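PDB 4WJI: putative cyclohexadienyl dehydrogenase and ADH prephenate dehydrogenase from Rhizobium meliloti, which probably catalyses the NAD(P)-dependent oxidative decarboxylation of prephenate to 4-hydroxyphenylpyruvate, a step of tyrosine biosynthesis. Local coordinates for residues V116-E128 and L139-T153. Sequence-based numbering, arbitrary orientation.
Sequences VHFVPGHPIAGTE and LFRGRWCILTPPAGT. With TYR (tyrosine), chain C; NAP (NADP nicotinamide-adenine-dinucleotide phosphate), chain B.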
loop_
_atom_site.group_PDB
_atom_site.type_symbol
_atom_site.label_atom_id
_atom_site.label_comp_id
_atom_site.label_asym_id
_atom_site.label_seq_id
_atom_site.Cartn_x
_atom_site.Cartn_y
_atom_site.Cartn_z
ATOM N N VAL A 116 -21.801 14.631 32.607
ATOM C CA VAL A 116 -20.538 14.655 31.857
ATOM C C VAL A 116 -20.813 14.851 30.385
ATOM O O VAL A 116 -21.929 14.606 29.914
ATOM C CB VAL A 116 -19.685 13.420 32.074
ATOM C CG1 VAL A 116 -19.423 13.173 33.550
ATOM C CG2 VAL A 116 -20.198 12.200 31.399
ATOM N N HIS A 117 -19.808 15.354 29.673
ATOM C CA HIS A 117 -19.937 15.621 28.242
ATOM C C HIS A 117 -19.219 14.553 27.411
ATOM O O HIS A 117 -18.002 14.402 27.468
ATOM C CB HIS A 117 -19.324 16.977 27.886
ATOM C CG HIS A 117 -19.770 18.091 28.769
ATOM N ND1 HIS A 117 -21.085 18.473 28.848
ATOM C CD2 HIS A 117 -19.086 18.876 29.635
ATOM C CE1 HIS A 117 -21.192 19.471 29.714
ATOM N NE2 HIS A 117 -19.991 19.741 30.201
ATOM N N PHE A 118 -19.951 13.867 26.573
ATOM C CA PHE A 118 -19.406 12.753 25.773
ATOM C C PHE A 118 -19.225 13.241 24.349
ATOM O O PHE A 118 -20.238 13.485 23.653
ATOM C CB PHE A 118 -20.413 11.579 25.836
ATOM C CG PHE A 118 -20.004 10.356 25.090
ATOM C CD1 PHE A 118 -18.669 9.949 25.016
ATOM C CD2 PHE A 118 -20.961 9.567 24.497
ATOM C CE1 PHE A 118 -18.296 8.784 24.331
ATOM C CE2 PHE A 118 -20.610 8.393 23.842
ATOM C CZ PHE A 118 -19.268 8.008 23.745
ATOM N N VAL A 119 -17.973 13.362 23.907
ATOM C CA VAL A 119 -17.652 13.876 22.569
ATOM C C VAL A 119 -16.758 12.882 21.865
ATOM O O VAL A 119 -15.552 12.918 22.041
ATOM C CB VAL A 119 -16.932 15.241 22.608
ATOM C CG1 VAL A 119 -16.829 15.787 21.181
ATOM C CG2 VAL A 119 -17.681 16.211 23.528
ATOM N N PRO A 120 -17.342 11.952 21.133
ATOM C CA PRO A 120 -16.572 10.901 20.470
ATOM C C PRO A 120 -15.669 11.461 19.376
ATOM O O PRO A 120 -16.033 12.387 18.730
ATOM C CB PRO A 120 -17.652 9.998 19.865
ATOM C CG PRO A 120 -18.895 10.304 20.611
ATOM C CD PRO A 120 -18.790 11.774 20.929
ATOM N N GLY A 121 -14.507 10.869 19.190
ATOM C CA GLY A 121 -13.554 11.331 18.223
ATOM C C GLY A 121 -12.940 10.155 17.476
ATOM O O GLY A 121 -13.088 8.970 17.834
ATOM N N HIS A 122 -12.296 10.515 16.394
ATOM C CA HIS A 122 -11.495 9.574 15.618
ATOM C C HIS A 122 -10.350 10.283 14.892
ATOM O O HIS A 122 -10.599 10.917 13.919
ATOM C CB HIS A 122 -12.383 8.843 14.602
ATOM C CG HIS A 122 -11.671 7.799 13.806
ATOM N ND1 HIS A 122 -12.254 7.169 12.732
ATOM C CD2 HIS A 122 -10.451 7.237 13.959
ATOM C CE1 HIS A 122 -11.408 6.288 12.243
ATOM N NE2 HIS A 122 -10.302 6.314 12.958
ATOM N N PRO A 123 -9.104 10.137 15.353
ATOM C CA PRO A 123 -8.008 10.703 14.573
ATOM C C PRO A 123 -7.698 9.800 13.351
ATOM O O PRO A 123 -7.486 8.598 13.495
ATOM C CB PRO A 123 -6.838 10.739 15.567
ATOM C CG PRO A 123 -7.117 9.548 16.469
ATOM C CD PRO A 123 -8.610 9.489 16.583
ATOM N N ILE A 124 -7.616 10.433 12.173
ATOM C CA ILE A 124 -7.404 9.723 10.896
ATOM C C ILE A 124 -5.911 9.660 10.668
ATOM O O ILE A 124 -5.369 10.302 9.780
ATOM C CB ILE A 124 -8.203 10.364 9.770
ATOM C CG1 ILE A 124 -9.650 10.621 10.186
ATOM C CG2 ILE A 124 -8.116 9.518 8.530
ATOM C CD1 ILE A 124 -10.447 9.405 10.657
ATOM N N ALA A 125 -5.230 8.875 11.509
ATOM C CA ALA A 125 -3.773 8.878 11.548
ATOM C C ALA A 125 -3.334 7.615 12.272
ATOM O O ALA A 125 -3.877 7.265 13.309
ATOM C CB ALA A 125 -3.251 10.080 12.348
ATOM N N GLY A 126 -2.301 6.951 11.773
ATOM C CA GLY A 126 -1.736 5.810 12.477
ATOM C C GLY A 126 -0.629 5.145 11.699
ATOM O O GLY A 126 -0.196 5.639 10.699
ATOM N N THR A 127 -0.116 4.062 12.277
ATOM C CA THR A 127 0.897 3.235 11.648
ATOM C C THR A 127 0.438 1.791 11.857
ATOM O O THR A 127 -0.614 1.550 12.466
ATOM C CB THR A 127 2.289 3.401 12.262
ATOM O OG1 THR A 127 2.343 2.769 13.552
ATOM C CG2 THR A 127 2.745 4.859 12.341
ATOM N N GLU A 128 1.214 0.819 11.378
ATOM C CA GLU A 128 0.873 -0.580 11.643
ATOM C C GLU A 128 1.374 -1.141 12.964
ATOM O O GLU A 128 1.137 -2.332 13.272
ATOM C CB GLU A 128 1.404 -1.450 10.495
ATOM C CG GLU A 128 2.944 -1.668 10.461
ATOM C CD GLU A 128 3.767 -0.573 9.786
ATOM O OE1 GLU A 128 3.284 0.605 9.576
ATOM O OE2 GLU A 128 4.929 -0.893 9.410
ATOM N N LEU A 139 2.362 12.523 15.298
ATOM C CA LEU A 139 1.539 11.598 14.485
ATOM C C LEU A 139 0.339 12.279 13.839
ATOM O O LEU A 139 -0.093 11.883 12.760
ATOM C CB LEU A 139 1.091 10.413 15.338
ATOM C CG LEU A 139 0.140 9.398 14.697
ATOM C CD1 LEU A 139 0.756 8.671 13.536
ATOM C CD2 LEU A 139 -0.341 8.377 15.725
ATOM N N PHE A 140 -0.222 13.276 14.521
ATOM C CA PHE A 140 -1.461 13.902 14.093
ATOM C C PHE A 140 -1.272 15.136 13.236
ATOM O O PHE A 140 -2.250 15.723 12.800
ATOM C CB PHE A 140 -2.330 14.172 15.324
ATOM C CG PHE A 140 -2.446 12.973 16.199
ATOM C CD1 PHE A 140 -3.209 11.882 15.795
ATOM C CD2 PHE A 140 -1.824 12.912 17.422
ATOM C CE1 PHE A 140 -3.301 10.740 16.605
ATOM C CE2 PHE A 140 -1.889 11.777 18.211
ATOM C CZ PHE A 140 -2.644 10.716 17.827
ATOM N N ARG A 141 -0.023 15.545 13.003
ATOM C CA ARG A 141 0.248 16.806 12.270
ATOM C C ARG A 141 -0.175 16.638 10.826
ATOM O O ARG A 141 0.264 15.712 10.151
ATOM C CB ARG A 141 1.746 17.105 12.332
ATOM C CG ARG A 141 2.265 17.503 13.696
ATOM C CD ARG A 141 3.769 17.880 13.715
ATOM N N GLY A 142 -0.976 17.560 10.327
ATOM C CA GLY A 142 -1.446 17.540 8.968
ATOM C C GLY A 142 -2.465 16.478 8.632
ATOM O O GLY A 142 -2.726 16.232 7.438
ATOM N N ARG A 143 -3.006 15.807 9.647
ATOM C CA ARG A 143 -4.018 14.798 9.494
ATOM C C ARG A 143 -5.387 15.393 9.864
ATOM O O ARG A 143 -5.472 16.434 10.505
ATOM C CB ARG A 143 -3.705 13.657 10.455
ATOM C CG ARG A 143 -2.375 12.992 10.222
ATOM C CD ARG A 143 -2.450 11.882 9.232
ATOM N NE ARG A 143 -2.412 12.341 7.881
ATOM C CZ ARG A 143 -1.285 12.506 7.169
ATOM N NH1 ARG A 143 -1.331 12.934 5.927
ATOM N NH2 ARG A 143 -0.114 12.396 7.720
ATOM N N TRP A 144 -6.443 14.700 9.489
ATOM C CA TRP A 144 -7.787 15.005 9.887
ATOM C C TRP A 144 -8.172 14.235 11.148
ATOM O O TRP A 144 -7.626 13.143 11.420
ATOM C CB TRP A 144 -8.806 14.642 8.753
ATOM C CG TRP A 144 -8.773 15.629 7.661
ATOM C CD1 TRP A 144 -7.973 15.586 6.541
ATOM C CD2 TRP A 144 -9.522 16.801 7.575
ATOM N NE1 TRP A 144 -8.177 16.701 5.774
ATOM C CE2 TRP A 144 -9.114 17.476 6.405
ATOM C CE3 TRP A 144 -10.472 17.400 8.407
ATOM C CZ2 TRP A 144 -9.645 18.693 6.031
ATOM C CZ3 TRP A 144 -10.987 18.617 8.025
ATOM C CH2 TRP A 144 -10.574 19.245 6.847
ATOM N N CYS A 145 -9.089 14.834 11.917
ATOM C CA CYS A 145 -9.752 14.167 13.045
ATOM C C CYS A 145 -11.247 14.443 12.914
ATOM O O CYS A 145 -11.652 15.567 12.579
ATOM C CB CYS A 145 -9.216 14.670 14.369
ATOM S SG CYS A 145 -10.042 13.858 15.749
ATOM N N ILE A 146 -12.049 13.399 13.105
ATOM C CA ILE A 146 -13.497 13.510 12.983
ATOM C C ILE A 146 -14.120 13.392 14.367
ATOM O O ILE A 146 -13.888 12.421 15.092
ATOM C CB ILE A 146 -14.085 12.420 12.039
ATOM C CG1 ILE A 146 -13.484 12.501 10.622
ATOM C CG2 ILE A 146 -15.597 12.496 11.997
ATOM C CD1 ILE A 146 -13.780 11.305 9.751
ATOM N N LEU A 147 -14.911 14.384 14.722
ATOM C CA LEU A 147 -15.756 14.324 15.924
ATOM C C LEU A 147 -17.181 13.993 15.569
ATOM O O LEU A 147 -17.686 14.445 14.537
ATOM C CB LEU A 147 -15.706 15.649 16.675
ATOM C CG LEU A 147 -14.345 16.211 17.071
ATOM C CD1 LEU A 147 -14.463 17.545 17.824
ATOM C CD2 LEU A 147 -13.561 15.178 17.861
ATOM N N THR A 148 -17.845 13.212 16.430
ATOM C CA THR A 148 -19.233 12.802 16.118
ATOM C C THR A 148 -20.147 13.052 17.368
ATOM O O THR A 148 -20.684 12.116 17.959
ATOM C CB THR A 148 -19.330 11.336 15.600
ATOM O OG1 THR A 148 -18.996 10.420 16.650
ATOM C CG2 THR A 148 -18.413 11.091 14.467
ATOM N N PRO A 149 -20.281 14.334 17.809
ATOM C CA PRO A 149 -21.108 14.597 19.002
ATOM C C PRO A 149 -22.575 14.270 18.774
ATOM O O PRO A 149 -23.137 14.690 17.786
ATOM C CB PRO A 149 -20.963 16.098 19.224
ATOM C CG PRO A 149 -20.297 16.645 18.045
ATOM C CD PRO A 149 -19.788 15.567 17.175
ATOM N N PRO A 150 -23.187 13.528 19.697
ATOM C CA PRO A 150 -24.633 13.319 19.591
ATOM C C PRO A 150 -25.396 14.662 19.699
ATOM O O PRO A 150 -24.916 15.638 20.210
ATOM C CB PRO A 150 -24.928 12.369 20.757
ATOM C CG PRO A 150 -23.651 11.635 20.994
ATOM C CD PRO A 150 -22.561 12.628 20.687
ATOM N N ALA A 151 -26.598 14.680 19.161
ATOM C CA ALA A 151 -27.464 15.845 19.225
ATOM C C ALA A 151 -27.613 16.296 20.671
ATOM O O ALA A 151 -27.806 15.487 21.537
ATOM C CB ALA A 151 -28.830 15.461 18.665
ATOM N N GLY A 152 -27.505 17.589 20.918
ATOM C CA GLY A 152 -27.660 18.162 22.241
ATOM C C GLY A 152 -26.389 18.157 23.087
ATOM O O GLY A 152 -26.413 18.584 24.204
ATOM N N THR A 153 -25.274 17.702 22.522
ATOM C CA THR A 153 -23.996 17.782 23.248
ATOM C C THR A 153 -23.616 19.258 23.466
ATOM O O THR A 153 -23.803 20.090 22.587
ATOM C CB THR A 153 -22.884 17.047 22.484
ATOM O OG1 THR A 153 -23.289 15.706 22.190
ATOM C CG2 THR A 153 -21.619 17.012 23.322
HETATM N N TYR C . -3.010 2.180 10.838
HETATM C CA TYR C . -3.288 2.695 9.472
HETATM C C TYR C . -2.004 2.779 8.693
HETATM O O TYR C . -0.975 2.393 9.243
HETATM C CB TYR C . -3.978 4.064 9.526
HETATM C CG TYR C . -5.301 4.091 10.280
HETATM C CD1 TYR C . -6.022 2.933 10.575
HETATM C CD2 TYR C . -5.814 5.288 10.706
HETATM C CE1 TYR C . -7.218 2.987 11.270
HETATM C CE2 TYR C . -7.015 5.377 11.365
HETATM C CZ TYR C . -7.715 4.241 11.674
HETATM O OH TYR C . -8.881 4.301 12.391
HETATM O OXT TYR C . -2.041 3.241 7.528
HETATM P PA NAP B . -2.732 -0.575 20.824
HETATM O O1A NAP B . -1.451 0.081 20.479
HETATM O O2A NAP B . -2.913 -2.050 20.699
HETATM O O5B NAP B . -3.078 -0.193 22.345
HETATM C C5B NAP B . -4.148 -0.845 23.019
HETATM C C4B NAP B . -4.403 -0.253 24.404
HETATM O O4B NAP B . -5.654 -0.744 24.870
HETATM C C3B NAP B . -3.389 -0.711 25.437
HETATM O O3B NAP B . -3.287 0.225 26.498
HETATM C C2B NAP B . -4.023 -1.953 26.006
HETATM O O2B NAP B . -3.629 -2.192 27.328
HETATM C C1B NAP B . -5.478 -1.571 26.006
HETATM N N9A NAP B . -6.476 -2.676 25.981
HETATM C C8A NAP B . -6.541 -3.696 25.140
HETATM N N7A NAP B . -7.573 -4.477 25.329
HETATM C C5A NAP B . -8.230 -3.924 26.387
HETATM C C6A NAP B . -9.400 -4.289 27.083
HETATM N N6A NAP B . -10.107 -5.382 26.736
HETATM N N1A NAP B . -9.785 -3.502 28.067
HETATM C C2A NAP B . -9.074 -2.431 28.374
HETATM N N3A NAP B . -7.963 -2.016 27.794
HETATM C C4A NAP B . -7.562 -2.796 26.799
HETATM O O3 NAP B . -3.952 0.136 20.068
HETATM P PN NAP B . -4.124 1.545 19.335
HETATM O O1N NAP B . -3.591 1.356 18.006
HETATM O O2N NAP B . -3.632 2.637 20.174
HETATM O O5D NAP B . -5.728 1.623 19.170
HETATM C C5D NAP B . -6.566 2.132 20.177
HETATM C C4D NAP B . -7.848 2.649 19.530
HETATM O O4D NAP B . -7.495 3.589 18.536
HETATM C C3D NAP B . -8.640 1.591 18.824
HETATM O O3D NAP B . -10.023 1.788 19.061
HETATM C C2D NAP B . -8.315 1.778 17.361
HETATM O O2D NAP B . -9.391 1.352 16.566
HETATM C C1D NAP B . -8.161 3.299 17.331
HETATM N N1N NAP B . -7.264 3.828 16.291
HETATM C C2N NAP B . -6.182 3.147 15.908
HETATM C C3N NAP B . -5.343 3.636 14.935
HETATM C C7N NAP B . -4.120 2.903 14.435
HETATM O O7N NAP B . -3.645 3.221 13.378
HETATM N N7N NAP B . -3.627 1.947 15.190
HETATM C C4N NAP B . -5.643 4.851 14.380
HETATM C C5N NAP B . -6.748 5.536 14.815
HETATM C C6N NAP B . -7.581 5.001 15.759
HETATM P P2B NAP B . -2.599 -3.370 27.703
HETATM O O1X NAP B . -1.471 -3.276 26.731
HETATM O O2X NAP B . -2.198 -3.037 29.111
HETATM O O3X NAP B . -3.300 -4.709 27.580
HETATM O O HOH W 1 -22.969 13.512 24.023
HETATM O O HOH W 2 -5.664 12.329 8.035
#
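With CG1 of Ile-124 opposite its own carbonyl carbon (chi1 -48°), its CD1 methyl meets CD1 of Ile-146 at 3.9 Å. The same CD1 of Ile-124 lies over the centre of one face of the His-122 imidazole. That ring, whose CG is swung opposite the backbone N (chi1 -177°), leads away from strand 144-147 to the bound tyrosine: NE2 of His-122 and the tyrosine OH share a hydrogen bond of 2.5 Å, while His-180 pairs with ND1. Both ring nitrogens are therefore engaged, which should restrict rotation of the imidazole.

The backbones that carry these side chains run antiparallel. His-122 and Ile-146 form the hydrogen-bonded pair: the bond from Ile-146 N to His-122 O (3.0 Å) is nearly straight at the hydrogen, 171°, though the N stands above the carbonyl plane, whereas the return bond is weak. Thr-148 N to Pro-120 O and Ile-124 N to Trp-144 O (2.8 Å) extend the pairing on either side. At Ile-124 the chain bends in an inverse gamma turn, and a water joins its carbonyl O to NE of Arg-143 and N of Trp-144; NH1 of Arg-143 is hydrogen-bonded to Gln-291.

Pro-123 lies alongside the Phe-140 ring, CB to CE1 3.7 Å, and Ala-125 CB fits among Phe-140, Leu-139 and the Arg-143 chain, 3.7 Å from Arg-143 CD. At the other end, a second water bridges Phe-118 O and Thr-153 OG1, and Thr-153 sends OG1 and N together to Pro-150 O.

Beyond the pairing, Pro-123, Ala-125, Gly-126 and Thr-127 line the cofactor, with Ala-125 O 3.2 Å from C4N of the nicotinamide. The arrangement exemplifies an antiparallel strand added to the parallel sheet of a Rossmann-type dinucleotide-binding domain, its partner strand carrying a histidine into the combined nicotinamide and tyrosine pocket.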